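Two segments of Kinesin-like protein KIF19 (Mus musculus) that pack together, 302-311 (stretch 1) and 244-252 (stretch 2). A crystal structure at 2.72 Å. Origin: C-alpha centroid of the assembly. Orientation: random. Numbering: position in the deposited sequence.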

# COMPACT_ATOMS: atom_id res chain seq x y z
N LYS A 302 8.88 2.93 12.26
CA LYS A 302 8.69 1.49 12.33
C LYS A 302 8.50 0.91 10.93
O LYS A 302 9.09 -0.13 10.60
CB LYS A 302 7.50 1.14 13.23
CG LYS A 302 7.57 1.74 14.63
CD LYS A 302 8.77 1.21 15.44
CE LYS A 302 9.01 2.07 16.68
NZ LYS A 302 9.49 3.44 16.30
N LEU A 303 7.73 1.58 10.07
CA LEU A 303 7.47 1.01 8.75
C LEU A 303 8.72 0.99 7.90
O LEU A 303 8.94 0.03 7.16
CB LEU A 303 6.34 1.77 8.06
CG LEU A 303 6.01 1.45 6.60
CD1 LEU A 303 5.62 0.00 6.45
CD2 LEU A 303 4.88 2.34 6.07
N THR A 304 9.58 2.01 8.02
CA THR A 304 10.85 2.00 7.30
C THR A 304 11.74 0.86 7.77
O THR A 304 12.32 0.12 6.95
CB THR A 304 11.58 3.32 7.46
OG1 THR A 304 10.84 4.37 6.83
CG2 THR A 304 12.94 3.23 6.83
N ARG A 305 11.90 0.72 9.09
CA ARG A 305 12.73 -0.35 9.63
C ARG A 305 12.20 -1.72 9.21
O ARG A 305 12.98 -2.60 8.82
CB ARG A 305 12.83 -0.23 11.15
CG ARG A 305 13.84 0.83 11.64
CD ARG A 305 13.43 1.51 12.97
NE ARG A 305 13.44 0.61 14.12
CZ ARG A 305 12.91 0.90 15.31
NH1 ARG A 305 12.30 2.07 15.50
NH2 ARG A 305 12.96 0.02 16.30
N LEU A 306 10.88 -1.91 9.24
CA LEU A 306 10.32 -3.19 8.82
C LEU A 306 10.60 -3.49 7.35
O LEU A 306 10.83 -4.65 6.99
CB LEU A 306 8.81 -3.23 9.09
CG LEU A 306 8.07 -4.40 8.46
CD1 LEU A 306 8.54 -5.67 9.12
CD2 LEU A 306 6.55 -4.30 8.59
N LEU A 307 10.62 -2.48 6.50
CA LEU A 307 10.80 -2.67 5.07
C LEU A 307 12.25 -2.58 4.62
O LEU A 307 12.51 -2.69 3.42
CB LEU A 307 9.96 -1.65 4.31
CG LEU A 307 8.43 -1.79 4.44
CD1 LEU A 307 7.73 -0.86 3.50
CD2 LEU A 307 7.99 -3.22 4.18
N LYS A 308 13.21 -2.44 5.56
CA LYS A 308 14.60 -2.16 5.21
C LYS A 308 15.20 -3.25 4.35
O LYS A 308 15.67 -3.00 3.23
CB LYS A 308 15.44 -1.97 6.47
N ASP A 309 15.24 -4.49 4.87
CA ASP A 309 15.88 -5.57 4.12
C ASP A 309 15.19 -5.81 2.79
O ASP A 309 15.83 -6.23 1.82
CB ASP A 309 15.92 -6.84 4.97
N SER A 310 13.89 -5.52 2.71
CA SER A 310 13.15 -5.53 1.45
C SER A 310 13.42 -4.23 0.72
O SER A 310 14.41 -3.55 1.02
CB SER A 310 11.65 -5.71 1.72
OG SER A 310 11.42 -6.86 2.52
N LEU A 311 12.55 -3.87 -0.24
CA LEU A 311 12.66 -2.63 -1.01
C LEU A 311 14.11 -2.24 -1.28
O LEU A 311 14.63 -1.27 -0.71
CB LEU A 311 11.93 -1.49 -0.28
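Stretch 2 (244-252) GRLFMIDLA

Stretch 2 runs as an extended strand from Gly244 to about Asp250, continuing a strand that begins earlier in the chain. It packs against the helix that opens stretch 1 at Lys302. The two run nearly antiparallel, with 158° between their N-to-C directions and 11.6 Å between their axes at closest approach. The register follows from this: Leu303 lies nearest Ile249 (CA to CA 9.8 Å), Leu307 nearest Phe247 (CA to CA 8.2 Å), and Ser310, beyond the helix, nearest Arg245 (CA to CA 7.4 Å).

Along the strand, every second residue turns to stretch 1: Arg245, Phe247 and Ile249 point their CA-to-CB bonds toward it, while Leu246 points away.

Phe247 covers the most surface and is the centre of the contact. Its chi1 is m. Leu307 CD2 sits over one face of the ring, 3.5 Å from the ring centroid of Phe247 and 12° off the normal, a CH-pi contact. Leu306 CD2 meets Phe247 CE1 at 3.7 Å. Ser310 OG lies at the ring edge, 3.3 Å from Phe247 CE2. One aromatic side chain thus touches three residues of stretch 1.

The CA-to-CB bonds of Leu306 and Leu307 point sideways to the strand, but the ends of both side chains come nearer. Leu306 also touches Arg245, near the start of stretch 2: its CD1 is 3.9 Å from Arg245 NH2. That guanidinium is hydrogen-bonded elsewhere in the structure. Leu307 spans two strand residues: besides the ring, its CD1 touches Ile249 CD1 at 3.8 Å.

Leu303, one turn earlier, extends the apolar row. Its CD1 is 4.0 Å from Ile249 CD1, and its CD2 is 4.0 Å from Leu251 CD2. No hydrogen bond joins the two stretches. The contact buries 355 Å², both sides summed, and rests largely on apolar side chains.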

# COMPACT_ATOMS: atom_id res chain seq x y z
N GLY A 244 11.51 -15.53 -0.10
CA GLY A 244 10.88 -14.34 -0.64
C GLY A 244 9.93 -13.73 0.38
O GLY A 244 9.36 -14.40 1.22
N ARG A 245 9.77 -12.42 0.29
CA ARG A 245 8.99 -11.70 1.29
C ARG A 245 8.12 -10.69 0.56
O ARG A 245 8.64 -9.77 -0.07
CB ARG A 245 9.91 -11.05 2.31
CG ARG A 245 9.28 -10.96 3.67
CD ARG A 245 10.25 -10.41 4.69
NE ARG A 245 9.58 -10.23 5.97
CZ ARG A 245 10.08 -9.51 6.97
NH1 ARG A 245 11.26 -8.91 6.82
NH2 ARG A 245 9.40 -9.38 8.12
N LEU A 246 6.80 -10.88 0.62
CA LEU A 246 5.84 -9.96 0.04
C LEU A 246 5.23 -9.11 1.15
O LEU A 246 4.87 -9.64 2.21
CB LEU A 246 4.75 -10.70 -0.74
CG LEU A 246 3.56 -9.82 -1.17
CD1 LEU A 246 3.99 -8.70 -2.14
CD2 LEU A 246 2.42 -10.62 -1.74
N PHE A 247 5.14 -7.81 0.92
CA PHE A 247 4.51 -6.87 1.85
C PHE A 247 3.34 -6.20 1.16
O PHE A 247 3.50 -5.67 0.05
CB PHE A 247 5.48 -5.80 2.32
CG PHE A 247 6.39 -6.25 3.41
CD1 PHE A 247 5.98 -6.23 4.72
CD2 PHE A 247 7.68 -6.66 3.12
CE1 PHE A 247 6.84 -6.63 5.73
CE2 PHE A 247 8.53 -7.06 4.13
CZ PHE A 247 8.11 -7.04 5.42
N MET A 248 2.18 -6.21 1.81
CA MET A 248 0.96 -5.62 1.25
C MET A 248 0.41 -4.62 2.26
O MET A 248 -0.05 -5.00 3.34
CB MET A 248 -0.06 -6.69 0.89
CG MET A 248 0.37 -7.48 -0.34
SD MET A 248 -0.79 -8.74 -0.93
CE MET A 248 -0.67 -9.95 0.39
N ILE A 249 0.46 -3.34 1.91
CA ILE A 249 0.31 -2.27 2.89
C ILE A 249 -0.89 -1.40 2.53
O ILE A 249 -1.01 -0.93 1.39
CB ILE A 249 1.59 -1.44 3.01
CG1 ILE A 249 2.72 -2.36 3.46
CG2 ILE A 249 1.36 -0.29 3.99
CD1 ILE A 249 4.10 -1.82 3.19
N ASP A 250 -1.76 -1.21 3.53
CA ASP A 250 -2.84 -0.23 3.53
C ASP A 250 -2.37 0.96 4.36
O ASP A 250 -2.43 0.92 5.59
CB ASP A 250 -4.10 -0.86 4.11
CG ASP A 250 -5.32 0.04 4.00
OD1 ASP A 250 -5.30 1.00 3.19
OD2 ASP A 250 -6.32 -0.21 4.71
N LEU A 251 -1.91 2.02 3.70
CA LEU A 251 -1.23 3.11 4.39
C LEU A 251 -2.20 3.95 5.21
O LEU A 251 -3.42 3.84 5.11
CB LEU A 251 -0.51 4.03 3.40
CG LEU A 251 0.75 3.52 2.73
CD1 LEU A 251 1.28 4.53 1.74
CD2 LEU A 251 1.77 3.24 3.78
N ALA A 252 -1.61 4.83 6.02
CA ALA A 252 -2.37 5.91 6.60
C ALA A 252 -2.80 6.88 5.50
O ALA A 252 -2.28 6.86 4.38
CB ALA A 252 -1.55 6.62 7.68